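Local atomic coordinates of glycoside hydrolase family 81 (Clostridium thermocellum, PDB entry 6FOP), a protein that belongs to the cellulosome of its host and probably hydrolyses beta-1,3-glucans such as laminarin. Residues S94-F99 with S118-I123; P100-D105 with A114-G119; N570-G575 with P612-I617. All coordinates share one frame; numbering follows the deposited sequence. Where two conformers were deposited one is given.

In the fold
Contacts 1 and 2 form a continuous patch, their centres about 10 Å apart. They share Ser118 and Gly119, where strand 111-118 turns into strand 121-128. Contact 2 pairs that first strand with the edge strand of an eight-stranded antiparallel sheet and includes Ala102, a magnesium ligand; contact 1 packs a preceding loop against the turn, and Phe99 of that loop also touches Met116 of contact 2. Contact 3 belongs to the C-terminal family 81 domain and joins two helices beside a nickel site. Its centre lies about 54 Å from that of contact 1 and 47 Å from that of contact 2, on the opposite side of the chain's centre.

Contact 1 (S94-F99 with S118-I123)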
ATOM      1  N   SER A  94     -19.794  16.558  28.300  1.00 21.20           N
ATOM      2  CA  SER A  94     -20.580  17.561  29.029  1.00 22.74           C
ATOM      3  C   SER A  94     -19.882  18.133  30.248  1.00 24.42           C
ATOM      4  O   SER A  94     -20.236  19.209  30.703  1.00 28.06           O
ATOM      5  CB  SER A  94     -21.941  16.980  29.418  1.00 21.92           C
ATOM      6  OG  SER A  94     -21.837  15.899  30.307  1.00 22.90           O
ATOM      7  N   SER A  95     -18.964  17.389  30.845  1.00 24.75           N
ATOM      8  CA  SER A  95     -18.222  17.891  32.010  1.00 28.68           C
ATOM      9  C   SER A  95     -16.702  17.981  31.894  1.00 27.76           C
ATOM     10  O   SER A  95     -16.080  18.690  32.672  1.00 33.57           O
ATOM     11  CB  SER A  95     -18.636  17.123  33.271  1.00 32.73           C
ATOM     12  OG  SER A  95     -18.426  15.745  33.138  1.00 34.80           O
ATOM     13  N   VAL A  96     -16.109  17.343  30.890  1.00 23.98           N
ATOM     14  CA  VAL A  96     -14.688  17.405  30.678  1.00 24.74           C
ATOM     15  C   VAL A  96     -14.528  18.236  29.419  1.00 25.71           C
ATOM     16  O   VAL A  96     -14.851  17.778  28.340  1.00 26.94           O
ATOM     17  CB  VAL A  96     -14.051  16.010  30.498  1.00 25.68           C
ATOM     18  CG1 VAL A  96     -12.557  16.147  30.246  1.00 26.06           C
ATOM     19  CG2 VAL A  96     -14.277  15.161  31.745  1.00 26.78           C
ATOM     20  N   TYR A  97     -14.050  19.463  29.556  1.00 26.98           N
ATOM     21  CA  TYR A  97     -13.877  20.353  28.400  1.00 29.26           C
ATOM     22  C   TYR A  97     -12.472  20.261  27.788  1.00 27.44           C
ATOM     23  O   TYR A  97     -12.281  20.658  26.629  1.00 30.32           O
ATOM     24  CB  TYR A  97     -14.228  21.798  28.786  1.00 32.00           C
ATOM     25  CG  TYR A  97     -15.721  22.116  28.763  1.00 37.65           C
ATOM     26  CD1 TYR A  97     -16.663  21.237  29.308  1.00 39.22           C
ATOM     27  CD2 TYR A  97     -16.194  23.322  28.213  1.00 45.02           C
ATOM     28  CE1 TYR A  97     -18.030  21.520  29.297  1.00 37.25           C
ATOM     29  CE2 TYR A  97     -17.554  23.620  28.193  1.00 50.18           C
ATOM     30  CZ  TYR A  97     -18.464  22.720  28.737  1.00 47.80           C
ATOM     31  OH  TYR A  97     -19.821  22.997  28.730  1.00 55.24           O
ATOM     32  N   THR A  98     -11.497  19.757  28.553  1.00 27.31           N
ATOM     33  CA  THR A  98     -10.111  19.575  28.088  0.70 27.40           C
ATOM     34  C   THR A  98      -9.610  18.174  28.446  1.00 25.86           C
ATOM     35  O   THR A  98      -9.474  17.856  29.626  1.00 29.70           O
ATOM     36  CB  THR A  98      -9.159  20.610  28.755  0.70 29.91           C
ATOM     37  OG1 THR A  98      -9.646  21.938  28.521  0.70 33.24           O
ATOM     38  CG2 THR A  98      -7.748  20.500  28.207  0.70 30.53           C
ATOM     39  N   PHE A  99      -9.320  17.353  27.437  1.00 21.63           N
ATOM     40  CA  PHE A  99      -8.706  16.056  27.641  1.00 22.05           C
ATOM     41  C   PHE A  99      -7.210  16.225  27.426  1.00 21.88           C
ATOM     42  O   PHE A  99      -6.818  17.025  26.587  1.00 24.05           O
ATOM     43  CB  PHE A  99      -9.252  15.062  26.633  1.00 22.64           C
ATOM     44  CG  PHE A  99     -10.679  14.668  26.881  1.00 21.12           C
ATOM     45  CD1 PHE A  99     -10.985  13.711  27.828  1.00 22.21           C
ATOM     46  CD2 PHE A  99     -11.708  15.274  26.176  1.00 22.01           C
ATOM     47  CE1 PHE A  99     -12.303  13.357  28.069  1.00 21.80           C
ATOM     48  CE2 PHE A  99     -13.031  14.926  26.412  1.00 21.96           C
ATOM     49  CZ  PHE A  99     -13.324  13.963  27.364  1.00 22.25           C
ATOM     50  N   SER A 118      -9.822  11.928  31.253  1.00 24.46           N
ATOM     51  CA  SER A 118      -9.319  12.654  32.414  1.00 26.40           C
ATOM     52  C   SER A 118      -9.771  11.844  33.636  1.00 30.74           C
ATOM     53  O   SER A 118     -10.405  10.798  33.514  1.00 34.05           O
ATOM     54  CB  SER A 118      -9.950  14.031  32.469  1.00 32.26           C
ATOM     55  OG  SER A 118     -11.279  13.891  32.949  1.00 35.59           O
ATOM     56  N   GLY A 119      -9.460  12.340  34.811  1.00 31.76           N
ATOM     57  CA  GLY A 119      -9.921  11.707  36.026  1.00 33.66           C
ATOM     58  C   GLY A 119     -11.427  11.748  36.205  1.00 35.09           C
ATOM     59  O   GLY A 119     -11.959  10.962  36.982  1.00 41.36           O
ATOM     60  N   SER A 120     -12.126  12.652  35.513  1.00 33.71           N
ATOM     61  CA  SER A 120     -13.568  12.782  35.691  1.00 35.80           C
ATOM     62  C   SER A 120     -14.416  12.371  34.478  1.00 33.13           C
ATOM     63  O   SER A 120     -15.625  12.579  34.457  1.00 38.09           O
ATOM     64  CB  SER A 120     -13.915  14.202  36.159  1.00 41.89           C
ATOM     65  OG  SER A 120     -13.782  15.133  35.113  1.00 46.53           O
ATOM     66  N   GLY A 121     -13.807  11.768  33.462  1.00 25.78           N
ATOM     67  CA  GLY A 121     -14.599  11.301  32.324  1.00 21.91           C
ATOM     68  C   GLY A 121     -13.765  10.886  31.122  1.00 20.93           C
ATOM     69  O   GLY A 121     -12.576  11.184  31.044  1.00 22.18           O
ATOM     70  N   SER A 122     -14.408  10.238  30.167  1.00 17.54           N
ATOM     71  CA  SER A 122     -13.693   9.718  28.987  1.00 17.21           C
ATOM     72  C   SER A 122     -14.611   9.568  27.799  1.00 16.95           C
ATOM     73  O   SER A 122     -15.814   9.477  27.939  1.00 18.29           O
ATOM     74  CB  SER A 122     -13.050   8.366  29.316  1.00 19.15           C
ATOM     75  OG  SER A 122     -14.019   7.340  29.400  1.00 20.13           O
ATOM     76  N   ILE A 123     -14.003   9.570  26.611  1.00 17.66           N
ATOM     77  CA  ILE A 123     -14.668   9.178  25.391  1.00 16.51           C
ATOM     78  C   ILE A 123     -13.765   8.107  24.735  1.00 17.18           C
ATOM     79  O   ILE A 123     -12.565   8.336  24.564  1.00 17.64           O
ATOM     80  CB  ILE A 123     -14.805  10.342  24.387  1.00 16.68           C
ATOM     81  CG1 ILE A 123     -15.471  11.549  25.048  1.00 18.09           C
ATOM     82  CG2 ILE A 123     -15.601   9.893  23.155  1.00 17.76           C
ATOM     83  CD1 ILE A 123     -15.447  12.790  24.200  1.00 19.78           C
TER
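The first torsions turn Val96 onto the tip of a beta hairpin and Phe99 onto its flank: Val96 holds CG1 anti to its backbone N (chi1 179°), with CG2 beside that N, whereas Phe99 sets CG anti to its carbonyl carbon (chi1 -71°). The hairpin is a tight one, strands 111-118 and 121-128 being joined by a type I turn from Ser118 to Gly121, and the irregular segment 94-99 lies against it. Val96 CG2 touches two serine hydroxyls, 3.4 Å from Ser120 OG and 3.5 Å from Ser118 OG. This is an apolar methyl against polar oxygens, with no hydrogen bond crossing between the segments. Ser118 OG has work inside the turn, where it accepts from Ser120 N at 3.0 Å and completes an ST turn. Gly121 presents bare backbone to Val96, and Val96 CG2 approaches Gly121 N to 3.8 Å.

Phe99 packs farther along the hairpin. One face of its ring is covered toward the rim by Val96 CG1 from its own segment, and Phe136 and Phe138 of strand 133-139 lie against Ile123. The side chains of Phe99 and Ile123 cross at about a right angle, with Phe99 CE2 3.9 Å from Ile123 CD1. At the ring's edge and in its plane, Phe99 CE1 meets the carbonyl oxygen Gly121 O at 3.7 Å.

Contact 2 (P100-D105 with A114-G119); sequences PDARAD and AVMASG. With MG (magnesium ion), chain Y.
Val115 O is gripped by two donors: Arg103 N binds it at 3.0 Å, and water 1 comes to 2.8 Å from the same Val115 O. The CA of Ala102 adds a weaker C-H contact to this oxygen. Water 1 also hydrogen-bonds Asp101 OD1 at 3.0 Å, although with more acceptors than protons around it both bonds need not be made at once. In return Val115 N donates to Arg103 O at 2.8 Å, closing the hydrogen-bonded pair Arg103-Val115, beyond which Ala104 and Ala114 form a non-hydrogen-bonded pair.

This is the antiparallel hairpin of strands 103-107 and 111-118, the former being an outermost strand of an eight-stranded sheet. Toward Pro100 the direct pairing gives way to a bridge through water 2, which accepts from Ala117 N at 2.7 Å and can donate to Asp101 O, though here too acceptors outnumber protons. There the Pro100 ring lies against the strand, its CD 3.2 Å from Ala117 O.

On the face bearing Arg103 and Val115, the arginine chain runs extended from CG to NE (chi2 173°, chi3 174°), back toward Asp101 of its own segment. Its NE forms a salt bridge to Asp101 OD2 at 3.0 Å, meeting the carboxylate from above its plane, 45° out of it, while NH1 reaches Lys27 O. Asp105 lays its CB against Val115 CG2, its carboxylate being held by Thr28, Asn30 and Lys124. Met116 CG packs on Ala102 CB, and Phe62 touches both side chains. Ala102 O binds the magnesium ion at 2.2 Å, together with the carbonyl oxygens of Ile44, Asn47 and Tyr49.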
ATOM      1  N   PRO A 100      -6.381  15.459  28.143  1.00 22.68           N
ATOM      2  CA  PRO A 100      -4.936  15.679  28.079  1.00 23.54           C
ATOM      3  C   PRO A 100      -4.271  15.123  26.820  1.00 22.04           C
ATOM      4  O   PRO A 100      -3.209  15.603  26.443  1.00 24.62           O
ATOM      5  CB  PRO A 100      -4.413  14.927  29.304  1.00 25.47           C
ATOM      6  CG  PRO A 100      -5.405  13.879  29.559  1.00 26.55           C
ATOM      7  CD  PRO A 100      -6.738  14.475  29.182  1.00 24.66           C
ATOM      8  N   ASP A 101      -4.902  14.149  26.168  1.00 20.57           N
ATOM      9  CA  ASP A 101      -4.330  13.499  24.970  1.00 19.28           C
ATOM     10  C   ASP A 101      -5.372  12.585  24.347  1.00 18.58           C
ATOM     11  O   ASP A 101      -6.468  12.441  24.901  1.00 21.37           O
ATOM     12  CB  ASP A 101      -3.041  12.732  25.302  1.00 20.90           C
ATOM     13  CG  ASP A 101      -3.212  11.641  26.362  1.00 22.45           C
ATOM     14  OD1 ASP A 101      -4.211  10.911  26.358  1.00 25.60           O
ATOM     15  OD2 ASP A 101      -2.282  11.471  27.176  1.00 27.92           O
ATOM     16  N   ALA A 102      -5.022  11.975  23.210  1.00 16.88           N
ATOM     17  CA  ALA A 102      -5.791  10.888  22.624  1.00 17.25           C
ATOM     18  C   ALA A 102      -4.810   9.758  22.405  1.00 16.73           C
ATOM     19  O   ALA A 102      -3.735   9.967  21.800  1.00 17.15           O
ATOM     20  CB  ALA A 102      -6.428  11.308  21.330  1.00 18.02           C
ATOM     21  N   ARG A 103      -5.203   8.557  22.843  1.00 16.07           N
ATOM     22  CA  ARG A 103      -4.340   7.376  22.800  1.00 15.79           C
ATOM     23  C   ARG A 103      -5.001   6.218  22.071  1.00 15.92           C
ATOM     24  O   ARG A 103      -6.183   5.946  22.254  1.00 17.76           O
ATOM     25  CB  ARG A 103      -3.986   6.910  24.199  1.00 16.96           C
ATOM     26  CG  ARG A 103      -3.104   7.913  24.939  1.00 20.13           C
ATOM     27  CD  ARG A 103      -2.867   7.561  26.389  1.00 22.47           C
ATOM     28  NE  ARG A 103      -1.901   8.505  26.968  1.00 25.78           N
ATOM     29  CZ  ARG A 103      -0.583   8.292  27.097  1.00 29.38           C
ATOM     30  NH1 ARG A 103       0.002   7.151  26.713  1.00 31.53           N
ATOM     31  NH2 ARG A 103       0.176   9.245  27.619  1.00 34.19           N
ATOM     32  N   ALA A 104      -4.224   5.502  21.246  1.00 15.78           N
ATOM     33  CA  ALA A 104      -4.758   4.309  20.582  1.00 15.48           C
ATOM     34  C   ALA A 104      -4.876   3.165  21.584  1.00 15.70           C
ATOM     35  O   ALA A 104      -3.940   2.870  22.302  1.00 17.11           O
ATOM     36  CB  ALA A 104      -3.878   3.886  19.415  1.00 15.97           C
ATOM     37  N   ASP A 105      -6.033   2.522  21.566  1.00 15.78           N
ATOM     38  CA  ASP A 105      -6.360   1.392  22.435  1.00 15.54           C
ATOM     39  C   ASP A 105      -6.360   0.040  21.707  1.00 15.38           C
ATOM     40  O   ASP A 105      -5.968  -0.989  22.284  1.00 17.18           O
ATOM     41  CB  ASP A 105      -7.736   1.662  23.078  1.00 16.82           C
ATOM     42  CG  ASP A 105      -8.081   0.684  24.175  1.00 19.47           C
ATOM     43  OD1 ASP A 105      -7.478   0.757  25.258  1.00 21.76           O
ATOM     44  OD2 ASP A 105      -8.979  -0.140  23.940  1.00 23.95           O
ATOM     45  N   ALA A 114      -9.731   4.638  19.911  1.00 14.67           N
ATOM     46  CA  ALA A 114      -8.896   5.600  20.644  1.00 15.21           C
ATOM     47  C   ALA A 114      -9.639   6.099  21.876  1.00 15.68           C
ATOM     48  O   ALA A 114     -10.860   6.217  21.852  1.00 19.10           O
ATOM     49  CB  ALA A 114      -8.510   6.769  19.750  1.00 16.80           C
ATOM     50  N   VAL A 115      -8.877   6.426  22.914  1.00 16.08           N
ATOM     51  CA  VAL A 115      -9.449   6.860  24.183  1.00 17.21           C
ATOM     52  C   VAL A 115      -8.897   8.232  24.539  1.00 17.75           C
ATOM     53  O   VAL A 115      -7.696   8.489  24.419  1.00 18.19           O
ATOM     54  CB  VAL A 115      -9.064   5.881  25.318  1.00 20.30           C
ATOM     55  CG1 VAL A 115      -9.512   6.416  26.688  1.00 23.19           C
ATOM     56  CG2 VAL A 115      -9.675   4.523  25.080  1.00 21.17           C
ATOM     57  N   MET A 116      -9.803   9.102  24.980  1.00 18.41           N
ATOM     58  CA  MET A 116      -9.466  10.374  25.605  1.00 19.11           C
ATOM     59  C   MET A 116     -10.019  10.296  27.029  1.00 18.52           C
ATOM     60  O   MET A 116     -11.191  10.014  27.201  1.00 18.50           O
ATOM     61  CB  MET A 116     -10.151  11.507  24.830  1.00 21.21           C
ATOM     62  CG  MET A 116      -9.985  11.419  23.343  1.00 23.44           C
ATOM     63  SD  MET A 116     -10.795  12.788  22.541  1.00 24.34           S
ATOM     64  CE  MET A 116      -9.467  13.924  22.957  1.00 21.32           C
ATOM     65  N   ALA A 117      -9.195  10.553  28.040  1.00 19.19           N
ATOM     66  CA  ALA A 117      -9.647  10.393  29.414  1.00 20.79           C
ATOM     67  C   ALA A 117      -9.009  11.391  30.351  1.00 22.89           C
ATOM     68  O   ALA A 117      -7.808  11.631  30.291  1.00 25.03           O
ATOM     69  CB  ALA A 117      -9.335   8.980  29.893  1.00 22.33           C
ATOM     70  N   SER A 118      -9.822  11.928  31.253  1.00 24.46           N
ATOM     71  CA  SER A 118      -9.319  12.654  32.414  1.00 26.40           C
ATOM     72  C   SER A 118      -9.771  11.844  33.636  1.00 30.74           C
ATOM     73  O   SER A 118     -10.405  10.798  33.514  1.00 34.05           O
ATOM     74  CB  SER A 118      -9.950  14.031  32.469  1.00 32.26           C
ATOM     75  OG  SER A 118     -11.279  13.891  32.949  1.00 35.59           O
ATOM     76  N   GLY A 119      -9.460  12.340  34.811  1.00 31.76           N
ATOM     77  CA  GLY A 119      -9.921  11.707  36.026  1.00 33.66           C
ATOM     78  C   GLY A 119     -11.427  11.748  36.205  1.00 35.09           C
ATOM     79  O   GLY A 119     -11.959  10.962  36.982  1.00 41.36           O
TER
HETATM   80 MG    MG Y 824      -2.412  11.053  20.349  1.00 18.08          MG
HETATM   81  O   HOH W   1      -6.181   8.639  26.736  1.00 32.92           O
HETATM   82  O   HOH W   2      -6.726  11.625  27.482  1.00 39.02           O

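Contact 3 (N570-G575 with P612-I617). With NI (nickel (II) ion), chain B.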
ATOM      1  N   ASN A 570       8.800  16.876 -15.445  1.00 15.82           N
ATOM      2  CA  ASN A 570       7.595  16.064 -15.566  1.00 15.64           C
ATOM      3  C   ASN A 570       7.896  14.620 -15.981  1.00 15.34           C
ATOM      4  O   ASN A 570       7.122  13.704 -15.666  1.00 14.30           O
ATOM      5  CB  ASN A 570       6.552  16.745 -16.465  1.00 16.54           C
ATOM      6  CG  ASN A 570       5.987  17.997 -15.829  1.00 17.34           C
ATOM      7  OD1 ASN A 570       6.388  19.144 -16.130  1.00 21.75           O
ATOM      8  ND2 ASN A 570       5.129  17.790 -14.896  1.00 16.12           N
ATOM      9  N   SER A 571       9.043  14.400 -16.622  1.00 14.70           N
ATOM     10  CA  SER A 571       9.521  13.034 -16.830  1.00 13.90           C
ATOM     11  C   SER A 571       9.803  12.325 -15.505  1.00 13.45           C
ATOM     12  O   SER A 571       9.412  11.157 -15.326  1.00 14.00           O
ATOM     13  CB  SER A 571      10.726  13.005 -17.744  1.00 14.40           C
ATOM     14  OG  SER A 571      11.165  11.677 -17.911  1.00 15.75           O
ATOM     15  N   GLU A 572      10.498  13.008 -14.594  1.00 13.60           N
ATOM     16  CA  GLU A 572      10.695  12.465 -13.251  1.00 13.77           C
ATOM     17  C   GLU A 572       9.358  12.255 -12.514  1.00 13.99           C
ATOM     18  O   GLU A 572       9.156  11.220 -11.884  1.00 14.23           O
ATOM     19  CB  GLU A 572      11.637  13.346 -12.424  1.00 14.71           C
ATOM     20  CG  GLU A 572      13.060  13.329 -12.978  1.00 15.66           C
ATOM     21  CD  GLU A 572      13.920  14.400 -12.368  1.00 16.93           C
ATOM     22  OE1 GLU A 572      14.542  14.122 -11.325  1.00 19.37           O
ATOM     23  OE2 GLU A 572      13.960  15.527 -12.933  1.00 18.01           O
ATOM     24  N   LYS A 573       8.430  13.210 -12.640  1.00 13.67           N
ATOM     25  CA  LYS A 573       7.166  13.069 -11.949  1.00 14.00           C
ATOM     26  C   LYS A 573       6.425  11.809 -12.394  1.00 12.72           C
ATOM     27  O   LYS A 573       5.862  11.091 -11.561  1.00 14.36           O
ATOM     28  CB  LYS A 573       6.284  14.301 -12.139  1.00 14.06           C
ATOM     29  CG  LYS A 573       6.839  15.558 -11.494  1.00 15.82           C
ATOM     30  CD  LYS A 573       5.889  16.734 -11.611  1.00 17.78           C
ATOM     31  CE  LYS A 573       6.556  18.004 -11.118  1.00 21.66           C
ATOM     32  NZ  LYS A 573       5.640  19.163 -11.095  1.00 26.42           N
ATOM     33  N   HIS A 574       6.425  11.525 -13.694  1.00 13.64           N
ATOM     34  CA  HIS A 574       5.813  10.299 -14.225  1.00 12.87           C
ATOM     35  C   HIS A 574       6.636   9.043 -13.855  1.00 13.44           C
ATOM     36  O   HIS A 574       6.072   8.012 -13.463  1.00 13.39           O
ATOM     37  CB  HIS A 574       5.657  10.438 -15.745  1.00 13.96           C
ATOM     38  CG  HIS A 574       4.456  11.232 -16.142  1.00 13.30           C
ATOM     39  ND1 HIS A 574       3.413  10.696 -16.847  1.00 13.97           N
ATOM     40  CD2 HIS A 574       4.105  12.503 -15.866  1.00 14.39           C
ATOM     41  CE1 HIS A 574       2.479  11.602 -17.015  1.00 14.09           C
ATOM     42  NE2 HIS A 574       2.879  12.710 -16.437  1.00 14.19           N
ATOM     43  N   GLY A 575       7.967   9.158 -13.949  1.00 12.72           N
ATOM     44  CA  GLY A 575       8.839   8.001 -13.786  1.00 12.24           C
ATOM     45  C   GLY A 575       8.878   7.411 -12.387  1.00 11.84           C
ATOM     46  O   GLY A 575       9.210   6.217 -12.235  1.00 12.81           O
ATOM     47  N   PRO A 612      13.057  14.897 -21.445  1.00 16.32           N
ATOM     48  CA  PRO A 612      14.302  15.673 -21.245  1.00 16.82           C
ATOM     49  C   PRO A 612      15.358  14.926 -20.437  1.00 16.67           C
ATOM     50  O   PRO A 612      16.553  15.219 -20.546  1.00 19.46           O
ATOM     51  CB  PRO A 612      13.806  16.922 -20.504  1.00 18.19           C
ATOM     52  CG  PRO A 612      12.599  16.434 -19.767  1.00 18.56           C
ATOM     53  CD  PRO A 612      11.918  15.518 -20.746  1.00 16.35           C
ATOM     54  N   ASN A 613      14.880  14.008 -19.604  1.00 16.21           N
ATOM     55  CA  ASN A 613      15.700  13.219 -18.723  1.00 15.56           C
ATOM     56  C   ASN A 613      14.951  11.933 -18.341  1.00 13.73           C
ATOM     57  O   ASN A 613      13.807  11.732 -18.762  1.00 14.23           O
ATOM     58  CB  ASN A 613      16.183  14.034 -17.505  1.00 15.95           C
ATOM     59  CG  ASN A 613      15.077  14.420 -16.548  1.00 16.10           C
ATOM     60  OD1 ASN A 613      13.890  14.385 -16.877  1.00 18.25           O
ATOM     61  ND2 ASN A 613      15.480  14.792 -15.364  1.00 17.44           N
ATOM     62  N   TRP A 614      15.624  11.042 -17.623  1.00 14.23           N
ATOM     63  CA  TRP A 614      15.109   9.681 -17.376  1.00 13.80           C
ATOM     64  C   TRP A 614      14.585   9.023 -18.645  1.00 13.51           C
ATOM     65  O   TRP A 614      13.571   8.323 -18.653  1.00 14.50           O
ATOM     66  CB  TRP A 614      14.063   9.660 -16.252  1.00 13.65           C
ATOM     67  CG  TRP A 614      14.627   9.845 -14.891  1.00 14.74           C
ATOM     68  CD1 TRP A 614      15.900  10.216 -14.545  1.00 16.04           C
ATOM     69  CD2 TRP A 614      13.918   9.669 -13.641  1.00 13.22           C
ATOM     70  NE1 TRP A 614      16.023  10.272 -13.180  1.00 16.11           N
ATOM     71  CE2 TRP A 614      14.821   9.971 -12.603  1.00 14.60           C
ATOM     72  CE3 TRP A 614      12.620   9.297 -13.319  1.00 14.65           C
ATOM     73  CZ2 TRP A 614      14.461   9.910 -11.250  1.00 15.68           C
ATOM     74  CZ3 TRP A 614      12.259   9.230 -11.979  1.00 15.28           C
ATOM     75  CH2 TRP A 614      13.179   9.546 -10.964  1.00 15.54           C
ATOM     76  N   LYS A 615      15.354   9.213 -19.737  1.00 13.83           N
ATOM     77  CA  LYS A 615      14.929   8.647 -21.016  1.00 14.28           C
ATOM     78  C   LYS A 615      14.902   7.114 -20.972  1.00 13.31           C
ATOM     79  O   LYS A 615      14.060   6.494 -21.623  1.00 14.04           O
ATOM     80  CB  LYS A 615      15.870   9.059 -22.142  1.00 15.42           C
ATOM     81  CG  LYS A 615      15.760  10.504 -22.597  1.00 17.61           C
ATOM     82  CD  LYS A 615      16.730  10.738 -23.761  1.00 20.19           C
ATOM     83  CE  LYS A 615      16.457  12.020 -24.521  1.00 24.33           C
ATOM     84  NZ  LYS A 615      16.811  13.201 -23.698  1.00 27.42           N
ATOM     85  N   ASP A 616      15.845   6.511 -20.227  1.00 13.14           N
ATOM     86  CA  ASP A 616      15.832   5.046 -20.044  1.00 14.19           C
ATOM     87  C   ASP A 616      14.517   4.540 -19.434  1.00 13.33           C
ATOM     88  O   ASP A 616      13.862   3.651 -19.988  1.00 13.61           O
ATOM     89  CB  ASP A 616      17.037   4.514 -19.261  1.00 14.78           C
ATOM     90  CG  ASP A 616      17.320   5.238 -17.946  1.00 14.52           C
ATOM     91  OD1 ASP A 616      16.722   6.305 -17.637  1.00 14.47           O
ATOM     92  OD2 ASP A 616      18.158   4.707 -17.196  1.00 14.01           O
ATOM     93  N   ILE A 617      14.122   5.146 -18.315  1.00 13.98           N
ATOM     94  CA  ILE A 617      12.878   4.766 -17.636  1.00 14.11           C
ATOM     95  C   ILE A 617      11.707   4.994 -18.596  1.00 12.71           C
ATOM     96  O   ILE A 617      10.818   4.138 -18.717  1.00 13.42           O
ATOM     97  CB  ILE A 617      12.685   5.591 -16.368  1.00 14.80           C
ATOM     98  CG1 ILE A 617      13.837   5.436 -15.382  1.00 16.77           C
ATOM     99  CG2 ILE A 617      11.369   5.259 -15.693  1.00 15.60           C
ATOM    100  CD1 ILE A 617      14.133   4.049 -14.954  1.00 17.95           C
TER
HETATM  101 NI    NI B 828       1.708  14.401 -16.230  1.00 14.81          NI
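Helix 570-575 meets the segment leading into helix 615-622, with the CA atoms of Ser571 and Asn613 6.5 Å apart at one end and those of Gly575 and Ile617 6.4 Å apart at the other. Ser571 turns OG anti to its own backbone N (chi1 179°) and donates to Asn613 O at 2.8 Å, approaching from above the carbonyl plane. One residue on, Glu572 takes the amide of Asn613: ND2 donates to Glu572 OE2 at 3.0 Å, nearly straight (162°). The donor's partner lies in the amide plane, yet the carboxylate is met from well above its own plane, the two planes standing 86° apart. Second partners steady both groups, Trp566 and Thr569 for Glu572 and Thr569 again for Asn613 OD1.

Trp614, at the N-cap position of helix 615-622, has a left-handed backbone conformation. Glu572 CG lies over the centre of its six-membered ring, 3.8 Å from the centroid, as a CH-pi contact. Gly575 has no side chain, and its C comes to the ring's edge, 3.9 Å from Trp614 CZ3; Ile617 CG2 packs against the backbone of Gly575. Helix 570-575 also serves a metal, since His574, whose imidazole takes no part in the contact with segment 612-617, binds nickel through NE2 at 2.1 Å. With His562, Glu601 and Glu605 it makes a two-histidine, two-glutamate nickel site within the helical C-terminal domain of family 81.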